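Local coordinates for protein putative RNase YutE (Bacillus subtilis subsp. subtilis str. 168, PDB 1YLM) that probably acts as the RNase toxin of a putative type VII toxin-antitoxin system, working as a homodimer that its cognate antitoxin is thought to neutralise, at residues E78-E83 with R130-T135; R6-K11 with G53-D58; C48-G53 with D69-I74; H18-F23 with T120-F125. All blocks are in the same frame, centred on the assembly; numbering follows the deposited sequence.

Interaction 1 (E78-E83 with R130-T135); sequences EKVVTE and RSYLET
A single water molecule joins Tyr132 to Glu78 through three hydrogen bonds. It accepts from Tyr132 OH at 2.7 Å and donates both to the backbone Glu78 O, at a short distance whose exact value is doubtful, and to the carboxylate Glu78 OE1 at 2.8 Å. The water lies at the edge of the Tyr132 ring, in its plane, while the carboxylate stands nearly perpendicular to that ring, the two planes 87° apart. Glu78 curls back on itself at chi2 (-75°), which brings OE1 round to the same water as its own carbonyl; the phenol is thereby tied to the loop although Glu78 OE1 and Tyr132 OH are themselves 4.2 Å apart. Over one face of the ring sits the CG2 methyl of Val80, a CH-pi contact with CG2 4.0 Å from the Tyr132 ring centroid and displaced toward the rim. The turn that presents these groups is a Schellman motif, with Lys79 at positive phi just beyond helix 71-77. Phe60, edge-to-face on Tyr132, and Met62 complete the setting. Water bridge and Val80 contact together fasten the link between helices 71-77 and 83-93 to the side of helix 119-137.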
loop_
_atom_site.group_PDB
_atom_site.type_symbol
_atom_site.label_atom_id
_atom_site.label_comp_id
_atom_site.label_asym_id
_atom_site.label_seq_id
_atom_site.Cartn_x
_atom_site.Cartn_y
_atom_site.Cartn_z
ATOM N N GLU A 78 -2.943 -17.466 -21.939
ATOM C CA GLU A 78 -2.634 -16.708 -23.156
ATOM C C GLU A 78 -1.168 -16.817 -23.554
ATOM O O GLU A 78 -0.720 -16.185 -24.525
ATOM C CB GLU A 78 -3.048 -15.243 -22.987
ATOM C CG GLU A 78 -4.531 -15.019 -22.918
ATOM C CD GLU A 78 -5.246 -15.145 -24.273
ATOM O OE1 GLU A 78 -4.572 -15.164 -25.326
ATOM O OE2 GLU A 78 -6.494 -15.217 -24.268
ATOM N N LYS A 79 -0.427 -17.636 -22.805
ATOM C CA LYS A 79 0.987 -17.899 -23.058
ATOM C C LYS A 79 1.859 -16.629 -22.995
ATOM O O LYS A 79 2.853 -16.501 -23.724
ATOM C CB LYS A 79 1.172 -18.637 -24.394
ATOM C CG LYS A 79 1.032 -20.160 -24.303
ATOM C CD LYS A 79 -0.400 -20.620 -24.153
ATOM C CE LYS A 79 -0.462 -22.152 -24.103
ATOM N NZ LYS A 79 -1.608 -22.639 -23.265
ATOM N N VAL A 80 1.468 -15.696 -22.130
ATOM C CA VAL A 80 2.302 -14.544 -21.828
ATOM C C VAL A 80 3.494 -14.980 -20.957
ATOM O O VAL A 80 4.625 -14.589 -21.222
ATOM C CB VAL A 80 1.506 -13.402 -21.153
ATOM C CG1 VAL A 80 2.403 -12.198 -20.926
ATOM C CG2 VAL A 80 0.290 -13.006 -21.996
ATOM N N VAL A 81 3.215 -15.768 -19.913
ATOM C CA VAL A 81 4.255 -16.330 -19.050
ATOM C C VAL A 81 4.089 -17.863 -19.024
ATOM O O VAL A 81 3.015 -18.368 -19.386
ATOM C CB VAL A 81 4.186 -15.748 -17.604
ATOM C CG1 VAL A 81 4.391 -14.234 -17.607
ATOM C CG2 VAL A 81 2.863 -16.123 -16.922
ATOM N N THR A 82 5.122 -18.597 -18.591
ATOM C CA THR A 82 4.986 -20.052 -18.417
ATOM C C THR A 82 4.062 -20.388 -17.233
ATOM O O THR A 82 3.835 -19.552 -16.353
ATOM C CB THR A 82 6.355 -20.782 -18.238
ATOM O OG1 THR A 82 6.922 -20.445 -16.968
ATOM C CG2 THR A 82 7.345 -20.407 -19.327
ATOM N N GLU A 83 3.521 -21.607 -17.227
ATOM C CA GLU A 83 2.749 -22.113 -16.096
ATOM C C GLU A 83 3.539 -22.003 -14.792
ATOM O O GLU A 83 2.999 -21.551 -13.787
ATOM C CB GLU A 83 2.302 -23.569 -16.313
ATOM C CG GLU A 83 1.280 -24.043 -15.270
ATOM C CD GLU A 83 0.593 -25.366 -15.618
ATOM O OE1 GLU A 83 0.748 -25.866 -16.763
ATOM O OE2 GLU A 83 -0.127 -25.898 -14.739
ATOM N N ARG A 130 7.331 -7.622 -22.561
ATOM C CA ARG A 130 7.884 -6.923 -23.713
ATOM C C ARG A 130 7.898 -7.774 -24.967
ATOM O O ARG A 130 7.597 -7.250 -26.029
ATOM C CB ARG A 130 9.287 -6.398 -23.431
ATOM C CG ARG A 130 9.326 -5.242 -22.472
ATOM C CD ARG A 130 10.774 -4.883 -22.221
ATOM N NE ARG A 130 10.873 -3.865 -21.201
ATOM C CZ ARG A 130 11.511 -4.015 -20.049
ATOM N NH1 ARG A 130 12.180 -5.134 -19.771
ATOM N NH2 ARG A 130 11.508 -3.008 -19.197
ATOM N N SER A 131 8.254 -9.061 -24.853
ATOM C CA SER A 131 8.243 -9.979 -26.013
ATOM C C SER A 131 6.845 -10.094 -26.588
ATOM O O SER A 131 6.662 -10.066 -27.798
ATOM C CB SER A 131 8.739 -11.392 -25.654
ATOM O OG SER A 131 10.035 -11.360 -25.078
ATOM N N TYR A 132 5.858 -10.219 -25.712
ATOM C CA TYR A 132 4.471 -10.295 -26.132
ATOM C C TYR A 132 4.043 -9.023 -26.857
ATOM O O TYR A 132 3.457 -9.093 -27.934
ATOM C CB TYR A 132 3.558 -10.564 -24.934
ATOM C CG TYR A 132 2.195 -11.091 -25.322
ATOM C CD1 TYR A 132 1.956 -12.466 -25.416
ATOM C CD2 TYR A 132 1.152 -10.216 -25.607
ATOM C CE1 TYR A 132 0.691 -12.950 -25.774
ATOM C CE2 TYR A 132 -0.113 -10.683 -25.959
ATOM C CZ TYR A 132 -0.336 -12.045 -26.045
ATOM O OH TYR A 132 -1.591 -12.472 -26.411
ATOM N N LEU A 133 4.359 -7.868 -26.275
ATOM C CA LEU A 133 4.075 -6.571 -26.889
ATOM C C LEU A 133 4.722 -6.451 -28.275
ATOM O O LEU A 133 4.075 -6.051 -29.248
ATOM C CB LEU A 133 4.561 -5.436 -25.969
ATOM C CG LEU A 133 3.755 -5.211 -24.679
ATOM C CD1 LEU A 133 4.423 -4.228 -23.722
ATOM C CD2 LEU A 133 2.332 -4.758 -25.028
ATOM N N GLU A 134 5.999 -6.803 -28.351
ATOM C CA GLU A 134 6.756 -6.707 -29.601
ATOM C C GLU A 134 6.197 -7.645 -30.665
ATOM O O GLU A 134 6.079 -7.262 -31.834
ATOM C CB GLU A 134 8.230 -6.999 -29.347
ATOM C CG GLU A 134 8.960 -5.865 -28.595
ATOM C CD GLU A 134 10.228 -6.339 -27.886
ATOM O OE1 GLU A 134 10.599 -7.535 -28.026
ATOM O OE2 GLU A 134 10.861 -5.515 -27.186
ATOM N N THR A 135 5.842 -8.863 -30.253
ATOM C CA THR A 135 5.276 -9.870 -31.162
ATOM C C THR A 135 3.906 -9.463 -31.692
ATOM O O THR A 135 3.631 -9.613 -32.887
ATOM C CB THR A 135 5.225 -11.277 -30.499
ATOM O OG1 THR A 135 6.559 -11.657 -30.134
ATOM C CG2 THR A 135 4.658 -12.318 -31.449
HETATM O O HOH W 1 -2.024 -15.102 -26.385
#

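Interaction 2 (R6-K11 with G53-D58); sequences RSKIEK and GNDMID
Lys8 and Asp55 meet in a salt bridge, with Lys8 NZ 2.7 Å from Asp55 OD2. The ammonium uses the syn lone pair of OD2, on the side of the other carboxylate oxygen. Lys8 crosses the aspartate at about a right angle: its extended chain lays CD along the oxygen, Lys8 CD 3.4 Å from Asp55 OD2, and chi4 (-72°) then turns NZ onto it. Beside the ion pair Ile9 runs antiparallel alongside Asp55, with Ile9 CG1 3.7 Å from Asp55 CB. The CD1 end of Ile9 goes further and packs against the end of selenomethionine Met56, whose terminal methyl is doubtfully placed. A bend at chi2 (-82°) sets the selenium of Met56 in position.

The contact is a nearly antiparallel helix pair within the all-helical HepT-like fold: the axes of 6-11 and 53-58 approach to 10.0 Å, their directions 153° apart. Polar and apolar layers are divided across it, the salt bridge on the more accessible side and Ile9 with Met56 buried.

Outward from this pair, Asp5 OD1 accepts a hydrogen bond from Lys8 N near the start of helix 6-23, and the Lys8 chain also touches Asp51. Helix 119-137 backs the apolar layer, with Ile129 on Ile9. Within helix 6-23, Arg6 NE donates to Glu10 OE2, one turn further on, at 2.8 Å from above the carboxylate plane, while Arg6 NH1 reaches the carbonyls of Gly138 and Ser141.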
loop_
_atom_site.group_PDB
_atom_site.type_symbol
_atom_site.label_atom_id
_atom_site.label_comp_id
_atom_site.label_asym_id
_atom_site.label_seq_id
_atom_site.Cartn_x
_atom_site.Cartn_y
_atom_site.Cartn_z
ATOM N N ARG A 6 0.217 0.970 -23.987
ATOM C CA ARG A 6 1.588 0.515 -24.022
ATOM C C ARG A 6 2.518 1.432 -23.234
ATOM O O ARG A 6 3.464 0.955 -22.602
ATOM C CB ARG A 6 2.070 0.386 -25.478
ATOM C CG ARG A 6 3.409 -0.351 -25.597
ATOM C CD ARG A 6 3.787 -0.619 -27.073
ATOM N NE ARG A 6 4.994 -1.439 -27.147
ATOM C CZ ARG A 6 5.400 -2.100 -28.229
ATOM N NH1 ARG A 6 4.703 -2.041 -29.365
ATOM N NH2 ARG A 6 6.510 -2.824 -28.174
ATOM N N SER A 7 2.260 2.733 -23.301
ATOM C CA SER A 7 2.996 3.730 -22.486
ATOM C C SER A 7 2.928 3.410 -20.978
ATOM O O SER A 7 3.953 3.372 -20.300
ATOM C CB SER A 7 2.411 5.127 -22.712
ATOM O OG SER A 7 2.630 5.526 -24.042
ATOM N N LYS A 8 1.717 3.179 -20.483
ATOM C CA LYS A 8 1.492 2.840 -19.080
ATOM C C LYS A 8 2.239 1.562 -18.713
ATOM O O LYS A 8 2.923 1.514 -17.684
ATOM C CB LYS A 8 -0.010 2.676 -18.806
ATOM C CG LYS A 8 -0.355 2.418 -17.337
ATOM C CD LYS A 8 -1.858 2.425 -17.127
ATOM C CE LYS A 8 -2.217 2.196 -15.665
ATOM N NZ LYS A 8 -1.989 0.794 -15.220
ATOM N N ILE A 9 2.121 0.530 -19.551
ATOM C CA ILE A 9 2.729 -0.770 -19.263
ATOM C C ILE A 9 4.239 -0.590 -19.214
ATOM O O ILE A 9 4.901 -1.016 -18.265
ATOM C CB ILE A 9 2.340 -1.864 -20.310
ATOM C CG1 ILE A 9 0.835 -2.175 -20.242
ATOM C CG2 ILE A 9 3.183 -3.151 -20.104
ATOM C CD1 ILE A 9 0.302 -2.976 -21.436
ATOM N N GLU A 10 4.794 0.070 -20.218
ATOM C CA GLU A 10 6.238 0.118 -20.294
ATOM C C GLU A 10 6.991 1.041 -19.309
ATOM O O GLU A 10 7.973 0.605 -18.677
ATOM C CB GLU A 10 6.693 0.526 -21.728
ATOM C CG GLU A 10 6.333 -0.453 -22.859
ATOM C CD GLU A 10 6.807 -0.017 -24.261
ATOM O OE1 GLU A 10 7.100 1.182 -24.469
ATOM O OE2 GLU A 10 6.892 -0.898 -25.155
ATOM N N LYS A 11 6.498 2.243 -19.034
ATOM C CA LYS A 11 6.507 2.845 -17.689
ATOM C C LYS A 11 6.473 2.042 -16.413
ATOM O O LYS A 11 7.394 2.164 -15.592
ATOM C CB LYS A 11 5.765 4.194 -17.629
ATOM C CG LYS A 11 6.333 5.194 -18.676
ATOM C CD LYS A 11 5.424 6.423 -18.902
ATOM C CE LYS A 11 5.668 7.132 -20.268
ATOM N NZ LYS A 11 4.588 8.168 -20.549
ATOM N N GLY A 53 -0.743 -6.828 -15.749
ATOM C CA GLY A 53 -1.647 -7.928 -16.124
ATOM C C GLY A 53 -3.026 -7.447 -16.551
ATOM O O GLY A 53 -3.523 -7.848 -17.623
ATOM N N ASN A 54 -3.649 -6.591 -15.737
ATOM C CA ASN A 54 -4.933 -5.973 -16.111
ATOM C C ASN A 54 -4.852 -5.225 -17.435
ATOM O O ASN A 54 -5.746 -5.345 -18.267
ATOM C CB ASN A 54 -5.464 -5.006 -15.038
ATOM C CG ASN A 54 -6.176 -5.712 -13.891
ATOM O OD1 ASN A 54 -6.070 -5.281 -12.736
ATOM N ND2 ASN A 54 -6.906 -6.776 -14.194
ATOM N N ASP A 55 -3.804 -4.420 -17.619
ATOM C CA ASP A 55 -3.649 -3.647 -18.866
ATOM C C ASP A 55 -3.493 -4.574 -20.079
ATOM O O ASP A 55 -4.056 -4.324 -21.153
ATOM C CB ASP A 55 -2.465 -2.668 -18.757
ATOM C CG ASP A 55 -2.728 -1.540 -17.768
ATOM O OD1 ASP A 55 -3.916 -1.281 -17.463
ATOM O OD2 ASP A 55 -1.753 -0.922 -17.290
HETATM N N MSE A 56 -2.734 -5.647 -19.901
HETATM C CA MSE A 56 -2.577 -6.686 -20.940
HETATM C C MSE A 56 -3.936 -7.302 -21.316
HETATM O O MSE A 56 -4.314 -7.411 -22.479
HETATM C CB MSE A 56 -1.672 -7.814 -20.429
HETATM C CG MSE A 56 -0.204 -7.489 -20.272
HETATM SE SE MSE A 56 0.664 -7.619 -21.865
HETATM C CE MSE A 56 0.691 -6.266 -22.194
ATOM N N ILE A 57 -4.664 -7.720 -20.292
ATOM C CA ILE A 57 -5.940 -8.399 -20.466
ATOM C C ILE A 57 -6.952 -7.479 -21.159
ATOM O O ILE A 57 -7.580 -7.869 -22.159
ATOM C CB ILE A 57 -6.453 -8.883 -19.075
ATOM C CG1 ILE A 57 -5.649 -10.102 -18.613
ATOM C CG2 ILE A 57 -7.960 -9.169 -19.097
ATOM C CD1 ILE A 57 -5.916 -10.500 -17.133
ATOM N N ASP A 58 -7.074 -6.254 -20.660
ATOM C CA ASP A 58 -7.986 -5.263 -21.239
ATOM C C ASP A 58 -7.611 -4.926 -22.686
ATOM O O ASP A 58 -8.482 -4.920 -23.565
ATOM C CB ASP A 58 -8.027 -3.981 -20.406
ATOM C CG ASP A 58 -8.633 -4.191 -19.016
ATOM O OD1 ASP A 58 -9.208 -5.274 -18.728
ATOM O OD2 ASP A 58 -8.517 -3.259 -18.197
#

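Interaction 3 (C48-G53 with D69-I74)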
loop_
_atom_site.group_PDB
_atom_site.type_symbol
_atom_site.label_atom_id
_atom_site.label_comp_id
_atom_site.label_asym_id
_atom_site.label_seq_id
_atom_site.Cartn_x
_atom_site.Cartn_y
_atom_site.Cartn_z
ATOM N N CYS A 48 2.638 -3.599 -9.609
ATOM C CA CYS A 48 3.131 -3.516 -10.978
ATOM C C CYS A 48 2.711 -4.749 -11.785
ATOM O O CYS A 48 2.304 -4.615 -12.944
ATOM C CB CYS A 48 4.650 -3.421 -11.007
ATOM S SG CYS A 48 5.349 -1.805 -10.525
ATOM N N ILE A 49 2.813 -5.935 -11.181
ATOM C CA ILE A 49 2.404 -7.161 -11.885
ATOM C C ILE A 49 0.902 -7.147 -12.154
ATOM O O ILE A 49 0.465 -7.431 -13.277
ATOM C CB ILE A 49 2.798 -8.430 -11.120
ATOM C CG1 ILE A 49 4.331 -8.574 -11.079
ATOM C CG2 ILE A 49 2.120 -9.673 -11.745
ATOM C CD1 ILE A 49 4.803 -9.594 -10.004
ATOM N N LEU A 50 0.115 -6.822 -11.132
ATOM C CA LEU A 50 -1.350 -6.830 -11.279
ATOM C C LEU A 50 -1.836 -5.787 -12.278
ATOM O O LEU A 50 -2.717 -6.072 -13.100
ATOM C CB LEU A 50 -2.023 -6.605 -9.929
ATOM C CG LEU A 50 -1.807 -7.731 -8.908
ATOM C CD1 LEU A 50 -2.456 -7.385 -7.585
ATOM C CD2 LEU A 50 -2.285 -9.110 -9.429
ATOM N N ASP A 51 -1.257 -4.583 -12.190
ATOM C CA ASP A 51 -1.645 -3.466 -13.052
ATOM C C ASP A 51 -1.273 -3.769 -14.499
ATOM O O ASP A 51 -2.095 -3.583 -15.411
ATOM C CB ASP A 51 -0.980 -2.153 -12.575
ATOM C CG ASP A 51 -1.687 -1.539 -11.352
ATOM O OD1 ASP A 51 -2.833 -1.924 -11.060
ATOM O OD2 ASP A 51 -1.103 -0.655 -10.700
ATOM N N THR A 52 -0.056 -4.271 -14.697
ATOM C CA THR A 52 0.398 -4.696 -16.036
ATOM C C THR A 52 -0.484 -5.824 -16.583
ATOM O O THR A 52 -0.940 -5.775 -17.745
ATOM C CB THR A 52 1.892 -5.107 -16.038
ATOM O OG1 THR A 52 2.690 -3.958 -15.703
ATOM C CG2 THR A 52 2.308 -5.601 -17.435
ATOM N N GLY A 53 -0.743 -6.828 -15.749
ATOM C CA GLY A 53 -1.647 -7.928 -16.124
ATOM C C GLY A 53 -3.026 -7.447 -16.551
ATOM O O GLY A 53 -3.523 -7.848 -17.623
ATOM N N ASP A 69 -6.702 -12.083 -8.208
ATOM C CA ASP A 69 -6.076 -13.399 -8.108
ATOM C C ASP A 69 -6.163 -14.246 -9.376
ATOM O O ASP A 69 -5.404 -15.211 -9.524
ATOM C CB ASP A 69 -6.649 -14.190 -6.925
ATOM C CG ASP A 69 -5.913 -13.915 -5.641
ATOM O OD1 ASP A 69 -4.653 -13.972 -5.635
ATOM O OD2 ASP A 69 -6.591 -13.632 -4.630
ATOM N N ASP A 70 -7.085 -13.886 -10.274
ATOM C CA ASP A 70 -7.300 -14.620 -11.533
ATOM C C ASP A 70 -6.356 -14.173 -12.658
ATOM O O ASP A 70 -6.140 -14.900 -13.640
ATOM C CB ASP A 70 -8.750 -14.441 -11.988
ATOM C CG ASP A 70 -9.740 -14.942 -10.960
ATOM O OD1 ASP A 70 -9.672 -16.146 -10.624
ATOM O OD2 ASP A 70 -10.573 -14.130 -10.481
ATOM N N ILE A 71 -5.793 -12.984 -12.495
ATOM C CA ILE A 71 -4.935 -12.361 -13.513
ATOM C C ILE A 71 -3.831 -13.272 -14.059
ATOM O O ILE A 71 -3.665 -13.390 -15.284
ATOM C CB ILE A 71 -4.371 -11.005 -12.996
ATOM C CG1 ILE A 71 -5.522 -10.011 -12.839
ATOM C CG2 ILE A 71 -3.309 -10.449 -13.940
ATOM C CD1 ILE A 71 -5.201 -8.755 -12.056
HETATM N N MSE A 72 -3.091 -13.937 -13.167
HETATM C CA MSE A 72 -1.928 -14.726 -13.598
HETATM C C MSE A 72 -2.342 -15.930 -14.412
HETATM O O MSE A 72 -1.695 -16.274 -15.396
HETATM C CB MSE A 72 -1.075 -15.187 -12.410
HETATM C CG MSE A 72 -0.397 -14.056 -11.658
HETATM SE SE MSE A 72 0.772 -12.891 -12.766
HETATM C CE MSE A 72 1.473 -14.262 -13.965
ATOM N N ASP A 73 -3.422 -16.566 -13.979
ATOM C CA ASP A 73 -3.983 -17.715 -14.670
ATOM C C ASP A 73 -4.349 -17.369 -16.113
ATOM O O ASP A 73 -4.117 -18.151 -17.020
ATOM C CB ASP A 73 -5.200 -18.239 -13.902
ATOM C CG ASP A 73 -4.810 -18.931 -12.588
ATOM O OD1 ASP A 73 -3.648 -19.390 -12.475
ATOM O OD2 ASP A 73 -5.668 -18.994 -11.676
ATOM N N ILE A 74 -4.881 -16.176 -16.317
ATOM C CA ILE A 74 -5.238 -15.723 -17.670
ATOM C C ILE A 74 -3.982 -15.475 -18.525
ATOM O O ILE A 74 -3.904 -15.923 -19.679
ATOM C CB ILE A 74 -6.186 -14.497 -17.617
ATOM C CG1 ILE A 74 -7.556 -14.909 -17.039
ATOM C CG2 ILE A 74 -6.322 -13.867 -19.026
ATOM C CD1 ILE A 74 -8.291 -13.770 -16.338
#
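Leu50 and Ile71 cross at about a right angle, methyl to methyl, with Leu50 CD2 3.9 Å from Ile71 CD1. The other branch of Ile71 points at the backbone: Ile71 CG2 rests on Gly53 CA at 3.7 Å. The two branches of Ile71 thus reach two positions three residues apart on helix 32-59, since Ile71 CD1 also lies 3.8 Å from the carbonyl Leu50 O. The bare CA of Gly53 lets Ile71 CG2 come down onto the backbone, and Gly53 CA and Ile71 CA are 6.1 Å apart. Ile49 and selenomethionine Met72 form a second perpendicular pair, in which Ile49 CG2 touches Met72 SE at 3.6 Å. The bend of the Met72 chain at chi2 (-57°) turns the selenium toward helix 32-59. All five touching residues are buried, and the side chains that meet are all apolar. Ile93 of helix 83-93 packs on both Leu50 and Met72. The close seating of a short helix against a glycine of a long one belongs here to the core of the HepT-like helical fold, and it borders the probable active site: the Leu50 side chain lies about 4 Å from that of Arg96, which is probably catalytic.

Interaction 4 (H18-F23 with T120-F125); sequences HQLALF and TALQDF
Leu20 turns its CG anti to the backbone N (chi1 -163°), and with chi2 at 52° both methyls are directed at helix 119-137. There Leu20 CD2 meets the backbone between Leu122 and Gln123, lying 3.7 Å from Leu122 C and 3.5 Å from Gln123 N. The same methyl is flanked by the first part of the Gln123 side chain, with Leu20 CD2 3.7 Å from Gln123 CG. Both branches of Leu20 touch one atom of the next residue back: Leu20 CD1 and CD2 are each 4.1 Å from Leu122 CB, and the two leucines pass at a slant. The rest of Leu122 packs on Ile49, Leu89, Leu92 and Ile115. The rest of Gln123, an exposed residue, is extended beyond CG.

The contact is therefore a single leucine side chain packed on the backbone of a neighbouring helix, joining helix 6-23 near its C-terminal end to the first turns of helix 119-137. On another side of helix 6-23, His18 NE2 is hydrogen-bonded to Glu32 of the second subunit, and Gln19 packs on Leu36 of that subunit.

Van der Waals contact alone links the two segments. Since backbone groups within a helix normally bond along it, the methyls of Leu20 can lie against backbone atoms and probably need not compete with a hydrogen-bond partner.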
loop_
_atom_site.group_PDB
_atom_site.type_symbol
_atom_site.label_atom_id
_atom_site.label_comp_id
_atom_site.label_asym_id
_atom_site.label_seq_id
_atom_site.Cartn_x
_atom_site.Cartn_y
_atom_site.Cartn_z
ATOM N N HIS A 18 13.456 -1.177 -11.559
ATOM C CA HIS A 18 14.185 -0.379 -10.570
ATOM C C HIS A 18 13.995 -0.940 -9.155
ATOM O O HIS A 18 14.970 -1.106 -8.411
ATOM C CB HIS A 18 13.793 1.101 -10.641
ATOM C CG HIS A 18 14.626 1.981 -9.758
ATOM N ND1 HIS A 18 15.977 2.189 -9.968
ATOM C CD2 HIS A 18 14.308 2.683 -8.644
ATOM C CE1 HIS A 18 16.445 2.994 -9.026
ATOM N NE2 HIS A 18 15.452 3.307 -8.212
ATOM N N GLN A 19 12.750 -1.256 -8.783
ATOM C CA GLN A 19 12.496 -1.766 -7.422
ATOM C C GLN A 19 13.160 -3.140 -7.227
ATOM O O GLN A 19 13.717 -3.425 -6.145
ATOM C CB GLN A 19 11.004 -1.865 -7.095
ATOM C CG GLN A 19 10.087 -0.639 -7.402
ATOM C CD GLN A 19 10.737 0.727 -7.190
ATOM O OE1 GLN A 19 10.792 1.545 -8.110
ATOM N NE2 GLN A 19 11.210 0.979 -6.000
ATOM N N LEU A 20 13.101 -3.988 -8.260
ATOM C CA LEU A 20 13.785 -5.286 -8.210
ATOM C C LEU A 20 15.299 -5.110 -8.036
ATOM O O LEU A 20 15.914 -5.813 -7.225
ATOM C CB LEU A 20 13.475 -6.132 -9.443
ATOM C CG LEU A 20 13.748 -7.638 -9.426
ATOM C CD1 LEU A 20 13.119 -8.294 -8.210
ATOM C CD2 LEU A 20 13.140 -8.206 -10.699
ATOM N N ALA A 21 15.884 -4.172 -8.782
ATOM C CA ALA A 21 17.316 -3.840 -8.651
ATOM C C ALA A 21 17.654 -3.432 -7.214
ATOM O O ALA A 21 18.686 -3.833 -6.674
ATOM C CB ALA A 21 17.707 -2.752 -9.612
ATOM N N LEU A 22 16.763 -2.666 -6.595
ATOM C CA LEU A 22 16.960 -2.209 -5.224
ATOM C C LEU A 22 16.882 -3.391 -4.270
ATOM O O LEU A 22 17.681 -3.487 -3.330
ATOM C CB LEU A 22 15.941 -1.124 -4.859
ATOM C CG LEU A 22 16.140 0.222 -5.559
ATOM C CD1 LEU A 22 15.055 1.220 -5.174
ATOM C CD2 LEU A 22 17.534 0.799 -5.251
ATOM N N PHE A 23 15.958 -4.315 -4.541
ATOM C CA PHE A 23 15.853 -5.539 -3.746
ATOM C C PHE A 23 17.159 -6.316 -3.822
ATOM O O PHE A 23 17.628 -6.864 -2.829
ATOM C CB PHE A 23 14.694 -6.432 -4.212
ATOM C CG PHE A 23 14.647 -7.758 -3.503
ATOM C CD1 PHE A 23 14.175 -7.838 -2.197
ATOM C CD2 PHE A 23 15.118 -8.914 -4.121
ATOM C CE1 PHE A 23 14.147 -9.065 -1.516
ATOM C CE2 PHE A 23 15.092 -10.147 -3.454
ATOM C CZ PHE A 23 14.602 -10.217 -2.147
ATOM N N THR A 120 13.999 -15.110 -9.935
ATOM C CA THR A 120 14.156 -15.355 -11.376
ATOM C C THR A 120 12.862 -15.086 -12.183
ATOM O O THR A 120 12.911 -14.407 -13.219
ATOM C CB THR A 120 14.709 -16.776 -11.675
ATOM O OG1 THR A 120 16.013 -16.918 -11.080
ATOM C CG2 THR A 120 14.847 -16.992 -13.177
ATOM N N ALA A 121 11.727 -15.610 -11.717
ATOM C CA ALA A 121 10.420 -15.335 -12.339
ATOM C C ALA A 121 10.119 -13.828 -12.305
ATOM O O ALA A 121 9.618 -13.254 -13.282
ATOM C CB ALA A 121 9.319 -16.110 -11.664
ATOM N N LEU A 122 10.455 -13.177 -11.196
ATOM C CA LEU A 122 10.296 -11.716 -11.124
ATOM C C LEU A 122 11.122 -10.972 -12.182
ATOM O O LEU A 122 10.586 -10.144 -12.924
ATOM C CB LEU A 122 10.596 -11.200 -9.708
ATOM C CG LEU A 122 9.548 -11.575 -8.651
ATOM C CD1 LEU A 122 10.061 -11.290 -7.251
ATOM C CD2 LEU A 122 8.221 -10.839 -8.905
ATOM N N GLN A 123 12.411 -11.296 -12.271
ATOM C CA GLN A 123 13.302 -10.710 -13.271
ATOM C C GLN A 123 12.815 -10.940 -14.700
ATOM O O GLN A 123 12.960 -10.075 -15.556
ATOM C CB GLN A 123 14.718 -11.284 -13.137
ATOM C CG GLN A 123 15.403 -10.964 -11.811
ATOM C CD GLN A 123 16.720 -11.708 -11.632
ATOM O OE1 GLN A 123 16.946 -12.762 -12.235
ATOM N NE2 GLN A 123 17.592 -11.163 -10.798
ATOM N N ASP A 124 12.247 -12.115 -14.948
ATOM C CA ASP A 124 11.783 -12.475 -16.289
ATOM C C ASP A 124 10.440 -11.878 -16.687
ATOM O O ASP A 124 10.125 -11.830 -17.871
ATOM C CB ASP A 124 11.720 -13.996 -16.428
ATOM C CG ASP A 124 13.098 -14.627 -16.466
ATOM O OD1 ASP A 124 14.080 -13.903 -16.733
ATOM O OD2 ASP A 124 13.190 -15.844 -16.232
ATOM N N PHE A 125 9.653 -11.434 -15.704
ATOM C CA PHE A 125 8.303 -10.908 -15.981
ATOM C C PHE A 125 8.286 -9.755 -17.014
ATOM O O PHE A 125 7.521 -9.816 -17.982
ATOM C CB PHE A 125 7.579 -10.523 -14.682
ATOM C CG PHE A 125 6.182 -9.977 -14.894
ATOM C CD1 PHE A 125 5.115 -10.837 -15.207
ATOM C CD2 PHE A 125 5.931 -8.617 -14.799
ATOM C CE1 PHE A 125 3.833 -10.334 -15.423
ATOM C CE2 PHE A 125 4.641 -8.105 -14.985
ATOM C CZ PHE A 125 3.597 -8.959 -15.297
#

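How the interactions relate
The four contacts bind one all-helical bundle together, their centres 10 to 17 Å apart. Interactions 2 and 3 lie closest, sharing Gly53 on helix 32-59. Helix 6-23 carries both interaction 2 and interaction 4, and helix 119-137 both interaction 4 and interaction 1. Along the chain, interaction 3 is nested within the loop closed by interaction 4, whereas interactions 2 and 3 close before interaction 1 opens. Side chains bridge the contacts: Leu133 packs on Ile9, Val81 on Met72, and Ile49 on Phe125. The N- and C-terminal helices are thus joined around a common core, of which interaction 3 adjoins the probable catalytic arginine.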